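Side-chain contacts in Blr6230 protein (Bradyrhizobium diazoefficiens USDA 110, PDB 5NGG), which probably hydrolyses the amide bond of beta-lactam antibiotics, as a subclass B3 metallo-beta-lactamase with two zinc ions in its active site: residues A72-T77 with A146-K151; H101-H106 with Y135-E140; A206-V211 with A217-D222. One frame throughout, in Å; residues are numbered along the deposited sequence.

Interaction 1: residues A72-T77 with A146-K151; sequences AMPQST and AFPAVK
A 2.9 Å bond from Ser76 N to Met73 O closes the turn on which Pro74 reaches out to Phe147 and Pro148. Nothing polar passes between the two loops; CG of the Pro74 ring does all the touching. Pro74 CG meets Phe147 CB at 4.4 Å and Pro148 CD at the same distance, and lies loosely near the carbonyl oxygen of Ala146. Phe147 offers its CB rather than its ring, because at chi1 59° CG sits between the backbone N and the carbonyl carbon, and the ring turns away to pack on Leu104 and Thr107 of helix 104-107. Met73 rests on Leu104 and Asp105 of that helix. Pro148 lies on Ala111 of helix 110-117, while the backbone of Phe147 is hydrogen-bonded to Gly134. The contact thus joins the loop that follows strand 65-69 to the one that leads into the edge strand 154-156 of the same sheet in the metallo-beta-lactamase fold. Two prolines and a methylene group meeting at such distances give a small apolar touch without directional bonds. Its position is probably set by what each loop packs on, chiefly helix 104-107, which carries the zinc ligands Asp105 and His106.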
# COMPACT_ATOMS: atom_id res chain seq x y z
N ALA A 72 -6.82 -1.57 6.58
CA ALA A 72 -7.86 -1.45 5.57
C ALA A 72 -8.80 -0.31 5.95
O ALA A 72 -8.40 0.60 6.68
CB ALA A 72 -8.56 -2.80 5.36
N MET A 73 -10.05 -0.34 5.50
CA MET A 73 -10.99 0.71 5.85
C MET A 73 -11.19 0.77 7.36
O MET A 73 -11.02 -0.26 8.03
CB MET A 73 -12.34 0.50 5.17
CG MET A 73 -12.34 0.69 3.66
SD MET A 73 -12.16 2.41 3.15
CE MET A 73 -13.80 3.03 3.49
N PRO A 74 -11.59 1.92 7.90
CA PRO A 74 -11.81 2.02 9.34
C PRO A 74 -12.74 0.94 9.90
O PRO A 74 -12.53 0.46 11.02
CB PRO A 74 -12.34 3.45 9.52
CG PRO A 74 -11.71 4.20 8.41
CD PRO A 74 -11.66 3.25 7.25
N GLN A 75 -13.77 0.56 9.14
CA GLN A 75 -14.76 -0.42 9.59
C GLN A 75 -14.25 -1.87 9.56
O GLN A 75 -14.91 -2.77 10.08
CB GLN A 75 -16.06 -0.30 8.77
CG GLN A 75 -15.90 -0.38 7.26
CD GLN A 75 -15.79 0.97 6.58
OE1 GLN A 75 -14.99 1.82 6.97
NE2 GLN A 75 -16.60 1.17 5.55
N SER A 76 -13.09 -2.10 8.95
CA SER A 76 -12.59 -3.45 8.70
C SER A 76 -11.49 -3.94 9.65
O SER A 76 -10.93 -5.02 9.45
CB SER A 76 -12.10 -3.57 7.26
OG SER A 76 -13.17 -3.38 6.37
N THR A 77 -11.18 -3.16 10.67
CA THR A 77 -10.04 -3.50 11.53
C THR A 77 -10.23 -4.84 12.22
O THR A 77 -9.27 -5.62 12.33
CB THR A 77 -9.77 -2.37 12.53
OG1 THR A 77 -9.59 -1.17 11.78
CG2 THR A 77 -8.50 -2.60 13.34
N ALA A 146 -12.13 10.79 5.81
CA ALA A 146 -11.39 10.91 7.05
C ALA A 146 -11.11 9.55 7.67
O ALA A 146 -11.75 8.55 7.37
CB ALA A 146 -12.16 11.79 8.02
N PHE A 147 -10.13 9.53 8.56
CA PHE A 147 -9.79 8.31 9.32
C PHE A 147 -9.25 8.69 10.68
O PHE A 147 -8.87 9.84 10.88
CB PHE A 147 -8.79 7.44 8.54
CG PHE A 147 -7.51 8.12 8.19
CD1 PHE A 147 -6.40 8.08 9.06
CD2 PHE A 147 -7.37 8.79 6.98
CE1 PHE A 147 -5.22 8.69 8.72
CE2 PHE A 147 -6.18 9.40 6.63
CZ PHE A 147 -5.09 9.35 7.51
N PRO A 148 -9.16 7.74 11.61
CA PRO A 148 -8.67 8.12 12.96
C PRO A 148 -7.20 8.52 12.92
O PRO A 148 -6.35 7.77 12.47
CB PRO A 148 -8.91 6.85 13.79
CG PRO A 148 -10.00 6.13 13.07
CD PRO A 148 -9.71 6.37 11.61
N ALA A 149 -6.92 9.73 13.39
CA ALA A 149 -5.58 10.31 13.31
C ALA A 149 -4.60 9.49 14.14
O ALA A 149 -4.93 8.96 15.21
CB ALA A 149 -5.60 11.77 13.76
N VAL A 150 -3.37 9.40 13.64
CA VAL A 150 -2.35 8.58 14.28
C VAL A 150 -1.00 9.28 14.18
O VAL A 150 -0.66 9.86 13.13
CB VAL A 150 -2.34 7.17 13.60
CG1 VAL A 150 -2.03 7.23 12.11
CG2 VAL A 150 -1.45 6.19 14.34
N LYS A 151 -0.21 9.19 15.26
CA LYS A 151 1.11 9.79 15.29
C LYS A 151 2.14 8.91 14.59
O LYS A 151 2.13 7.68 14.72
CB LYS A 151 1.53 10.07 16.73
CG LYS A 151 0.62 11.10 17.37
CD LYS A 151 1.10 11.55 18.73
CE LYS A 151 0.42 12.85 19.13
NZ LYS A 151 1.03 14.04 18.46

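Interaction 2: residues H101-H106 with Y135-E140; sequences HAHLDH and YYPGDE. With ZN (zinc ion), chain D; ZN (zinc ion), chain C.
His103 and Tyr136 bring their backbones to within 6.7 Å, CA to CA, where the N-cap of the short helix starting at Leu104 passes the first residue of a type II beta turn, Tyr136 to Asp139. The helical side carries the His-X-His-X-Asp-His signature of the metallo-beta-lactamase superfamily. The imidazole of His103 and the phenol ring of Tyr136 form an offset stack, their planes 18° apart and their centroids separated by 4.5 Å. Tyr136 CE2 lies over one face of the imidazole, near its rim, and comes 3.3 Å from His103 NE2; Pro137 CD approaches at the edge of the same ring. Tyr136 OH is committed to Asn208 OD1 and makes no hydrogen bond to the histidine. The stack is consistent with second-shell support of a ring whose ND1 binds one zinc ion together with His101 NE2 and His177. One water donates to Ala102 O (2.6 Å) and Tyr135 O (2.7 Å), bridging the segments. Asp105, His106 and His242 hold the other zinc ion. Another water links the metals and donates a 2.7 Å hydrogen bond to Asp105 OD1, while Asp105 OD2 binds the second zinc at 2.1 Å.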
# COMPACT_ATOMS: atom_id res chain seq x y z
N HIS A 101 0.88 4.37 1.83
CA HIS A 101 0.42 5.76 1.63
C HIS A 101 -0.81 6.04 2.48
O HIS A 101 -1.57 5.15 2.84
CB HIS A 101 0.18 6.08 0.16
CG HIS A 101 -1.08 5.50 -0.39
ND1 HIS A 101 -1.14 4.30 -1.08
CD2 HIS A 101 -2.34 6.00 -0.43
CE1 HIS A 101 -2.38 4.07 -1.46
NE2 HIS A 101 -3.14 5.07 -1.06
N ALA A 102 -1.00 7.32 2.76
CA ALA A 102 -1.91 7.75 3.83
C ALA A 102 -3.31 8.11 3.33
O ALA A 102 -3.73 9.25 3.43
CB ALA A 102 -1.27 8.92 4.56
N HIS A 103 -4.04 7.12 2.82
CA HIS A 103 -5.47 7.22 2.52
C HIS A 103 -6.23 6.24 3.39
O HIS A 103 -5.69 5.21 3.79
CB HIS A 103 -5.76 6.89 1.05
CG HIS A 103 -5.26 7.90 0.08
ND1 HIS A 103 -5.04 7.58 -1.23
CD2 HIS A 103 -4.97 9.22 0.22
CE1 HIS A 103 -4.64 8.67 -1.87
NE2 HIS A 103 -4.58 9.67 -1.01
N LEU A 104 -7.49 6.59 3.68
CA LEU A 104 -8.29 5.84 4.67
C LEU A 104 -8.44 4.35 4.40
O LEU A 104 -8.64 3.60 5.33
CB LEU A 104 -9.67 6.45 4.85
CG LEU A 104 -10.78 6.12 3.86
CD1 LEU A 104 -12.14 6.51 4.43
CD2 LEU A 104 -10.54 6.78 2.53
N ASP A 105 -8.38 3.94 3.13
CA ASP A 105 -8.49 2.53 2.80
C ASP A 105 -7.25 1.72 3.16
O ASP A 105 -7.29 0.48 3.10
CB ASP A 105 -8.92 2.31 1.33
CG ASP A 105 -8.04 2.99 0.29
OD1 ASP A 105 -7.60 4.16 0.50
OD2 ASP A 105 -7.85 2.32 -0.77
N HIS A 106 -6.18 2.40 3.57
CA HIS A 106 -4.95 1.75 4.03
C HIS A 106 -4.57 2.10 5.47
O HIS A 106 -3.74 1.42 6.07
CB HIS A 106 -3.79 2.07 3.09
CG HIS A 106 -4.16 1.83 1.65
ND1 HIS A 106 -4.40 0.56 1.16
CD2 HIS A 106 -4.49 2.68 0.67
CE1 HIS A 106 -4.84 0.66 -0.08
NE2 HIS A 106 -4.89 1.94 -0.42
N TYR A 135 -7.02 13.17 7.36
CA TYR A 135 -7.78 13.82 6.29
C TYR A 135 -7.17 13.52 4.92
O TYR A 135 -6.01 13.11 4.82
CB TYR A 135 -7.86 15.37 6.51
CG TYR A 135 -6.49 16.05 6.43
CD1 TYR A 135 -5.91 16.37 5.20
CD2 TYR A 135 -5.76 16.33 7.57
CE1 TYR A 135 -4.66 16.97 5.13
CE2 TYR A 135 -4.51 16.94 7.51
CZ TYR A 135 -3.96 17.25 6.29
OH TYR A 135 -2.71 17.85 6.23
N TYR A 136 -7.97 13.74 3.87
CA TYR A 136 -7.56 13.57 2.48
C TYR A 136 -6.96 14.88 1.96
O TYR A 136 -7.61 15.92 2.05
CB TYR A 136 -8.76 13.14 1.61
CG TYR A 136 -8.32 12.57 0.29
CD1 TYR A 136 -7.95 13.39 -0.79
CD2 TYR A 136 -8.18 11.20 0.11
CE1 TYR A 136 -7.49 12.87 -1.98
CE2 TYR A 136 -7.72 10.67 -1.09
CZ TYR A 136 -7.36 11.50 -2.13
OH TYR A 136 -6.90 10.93 -3.28
N PRO A 137 -5.73 14.84 1.39
CA PRO A 137 -5.08 16.07 0.92
C PRO A 137 -5.89 16.77 -0.16
O PRO A 137 -6.38 16.11 -1.08
CB PRO A 137 -3.75 15.57 0.37
CG PRO A 137 -4.02 14.15 -0.04
CD PRO A 137 -4.98 13.62 0.99
N GLY A 138 -6.02 18.09 -0.05
CA GLY A 138 -6.82 18.87 -1.00
C GLY A 138 -8.32 18.67 -0.91
O GLY A 138 -9.07 19.24 -1.72
N ASP A 139 -8.79 17.88 0.07
CA ASP A 139 -10.23 17.68 0.30
C ASP A 139 -10.42 17.44 1.79
O ASP A 139 -11.07 16.48 2.23
CB ASP A 139 -10.75 16.52 -0.55
CG ASP A 139 -12.27 16.45 -0.63
OD1 ASP A 139 -12.94 17.43 -0.25
OD2 ASP A 139 -12.78 15.41 -1.12
N GLU A 140 -9.86 18.35 2.57
CA GLU A 140 -9.62 18.12 3.99
C GLU A 140 -10.88 18.18 4.85
O GLU A 140 -10.86 17.72 6.00
CB GLU A 140 -8.60 19.14 4.52
CG GLU A 140 -7.24 19.09 3.83
CD GLU A 140 -7.09 19.97 2.59
OE1 GLU A 140 -8.11 20.52 2.09
OE2 GLU A 140 -5.95 20.08 2.09
ZN ZN D . -4.83 5.70 -2.07
ZN ZN C . -6.11 2.55 -1.96
O HOH W 1 -5.81 10.87 3.26
O HOH W 2 -6.30 4.60 -1.88

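Interaction 3: residues A206-V211 with A217-D222; sequences ALNRLV and AGIVDD
Ile219 is stretched out, with chi1 at -173° and chi2 at 168°, and this carries CD1 from the first turn of helix 219-232 to the side chain of Asn208. There Ile219 CD1 lies 4.0 Å from Asn208 CB and is almost as near to the amide carbon and ND2, the two side chains crossing at a slant. Ile219 CG2 turns to the loop backbone, 3.9 Å from Arg209 O. Leu210 sends CD2 to within 4.3 Å of Ile219 CD1. Its CB meets Val220 CG2, the methyl group that also approaches Leu210 O at 3.4 Å. The loop packs over the start of helix 219-232, where Gly218 is the N-cap and its carbonyl accepts the first helical bond, from Asp222 N. The loop is also tied to helix 268-291, since Gln287 bonds to both Leu210 N and Asn208 O. Asn208, apolar toward the isoleucine, spends its polar end elsewhere: besides the bond of OD1 to Tyr136, ND2 bonds to Tyr223 OH and to the carbonyl of the zinc ligand His177. One methyl, Ile219 CD1, thus packs against Asn208 while hydrogen bonds hold its amide in a fixed rotation, consistent with an indirect structural link from this helix start to the zinc site.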
# COMPACT_ATOMS: atom_id res chain seq x y z
N ALA A 206 -6.91 7.82 -9.41
CA ALA A 206 -7.99 7.63 -8.43
C ALA A 206 -8.70 8.98 -8.20
O ALA A 206 -9.16 9.57 -9.19
CB ALA A 206 -7.44 6.97 -7.17
N LEU A 207 -8.81 9.47 -6.97
CA LEU A 207 -9.55 10.69 -6.65
C LEU A 207 -8.71 11.95 -6.78
O LEU A 207 -9.22 13.04 -6.54
CB LEU A 207 -10.13 10.62 -5.23
CG LEU A 207 -11.12 9.50 -4.98
CD1 LEU A 207 -11.56 9.59 -3.53
CD2 LEU A 207 -12.32 9.56 -5.94
N ASN A 208 -7.43 11.84 -7.13
CA ASN A 208 -6.59 13.04 -7.15
C ASN A 208 -6.89 14.00 -8.30
O ASN A 208 -7.23 13.58 -9.41
CB ASN A 208 -5.12 12.64 -7.20
CG ASN A 208 -4.65 12.01 -5.92
OD1 ASN A 208 -5.14 12.32 -4.81
ND2 ASN A 208 -3.67 11.14 -6.02
N ARG A 209 -6.75 15.28 -8.00
CA ARG A 209 -6.84 16.34 -9.00
C ARG A 209 -5.41 16.66 -9.45
O ARG A 209 -4.54 16.95 -8.64
CB ARG A 209 -7.49 17.58 -8.38
CG ARG A 209 -8.91 17.34 -7.90
CD ARG A 209 -9.65 18.64 -7.58
NE ARG A 209 -8.88 19.42 -6.61
CZ ARG A 209 -8.91 19.27 -5.28
NH1 ARG A 209 -9.78 18.46 -4.69
NH2 ARG A 209 -8.08 19.99 -4.52
N LEU A 210 -5.21 16.62 -10.76
CA LEU A 210 -3.89 16.83 -11.37
C LEU A 210 -3.63 18.25 -11.84
O LEU A 210 -2.47 18.66 -11.92
CB LEU A 210 -3.73 15.86 -12.55
CG LEU A 210 -3.89 14.36 -12.20
CD1 LEU A 210 -3.81 13.55 -13.47
CD2 LEU A 210 -2.85 13.90 -11.20
N VAL A 211 -4.71 18.96 -12.18
CA VAL A 211 -4.66 20.29 -12.76
C VAL A 211 -5.79 21.11 -12.15
O VAL A 211 -6.72 20.55 -11.55
CB VAL A 211 -4.81 20.24 -14.29
CG1 VAL A 211 -3.55 19.66 -14.93
CG2 VAL A 211 -6.04 19.46 -14.72
N ALA A 217 0.93 20.39 -4.47
CA ALA A 217 1.85 21.03 -5.40
C ALA A 217 2.91 20.07 -5.88
O ALA A 217 3.61 19.45 -5.07
CB ALA A 217 2.50 22.25 -4.75
N GLY A 218 3.07 19.98 -7.20
CA GLY A 218 4.07 19.12 -7.83
C GLY A 218 3.60 17.70 -8.10
O GLY A 218 4.41 16.85 -8.50
N ILE A 219 2.29 17.45 -7.95
CA ILE A 219 1.76 16.10 -8.10
C ILE A 219 2.05 15.48 -9.47
O ILE A 219 2.40 14.30 -9.54
CB ILE A 219 0.26 16.06 -7.74
CG1 ILE A 219 -0.27 14.63 -7.72
CG2 ILE A 219 -0.60 16.91 -8.67
CD1 ILE A 219 -1.64 14.52 -7.09
N VAL A 220 1.89 16.24 -10.56
CA VAL A 220 2.13 15.67 -11.87
C VAL A 220 3.59 15.18 -12.01
O VAL A 220 3.86 14.09 -12.49
CB VAL A 220 1.71 16.65 -12.99
CG1 VAL A 220 2.21 16.17 -14.36
CG2 VAL A 220 0.19 16.84 -13.00
N ASP A 221 4.54 16.04 -11.65
CA ASP A 221 5.95 15.70 -11.69
C ASP A 221 6.26 14.46 -10.86
O ASP A 221 7.03 13.60 -11.30
CB ASP A 221 6.82 16.89 -11.26
CG ASP A 221 6.89 17.99 -12.29
OD1 ASP A 221 7.05 17.68 -13.49
OD2 ASP A 221 6.83 19.16 -11.89
N ASP A 222 5.65 14.37 -9.67
CA ASP A 222 5.85 13.20 -8.81
C ASP A 222 5.41 11.90 -9.52
O ASP A 222 6.16 10.91 -9.53
CB ASP A 222 5.13 13.40 -7.47
CG ASP A 222 5.86 14.34 -6.52
OD1 ASP A 222 7.04 14.73 -6.73
OD2 ASP A 222 5.24 14.64 -5.47

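How the interactions relate
Interactions 1 and 2 have centres about 10 Å apart and share helix 104-107: Leu104 of the zinc-binding segment packs on both loops of interaction 1, and Asp105 on Met73. Along the chain, interaction 2 is nested within the loop that interaction 1 closes, and interaction 3 follows both. The centre of interaction 3 lies about 14 Å from that of interaction 2, and besides the tyrosine-asparagine hydrogen bond the two are joined by Gly138 O and Arg209 NH2. Interactions 1 and 3 do not touch. Interaction 2 thus stands between the other two, so that loops next to the first sheet and one following strand 193-199 of the second come close to the zinc site.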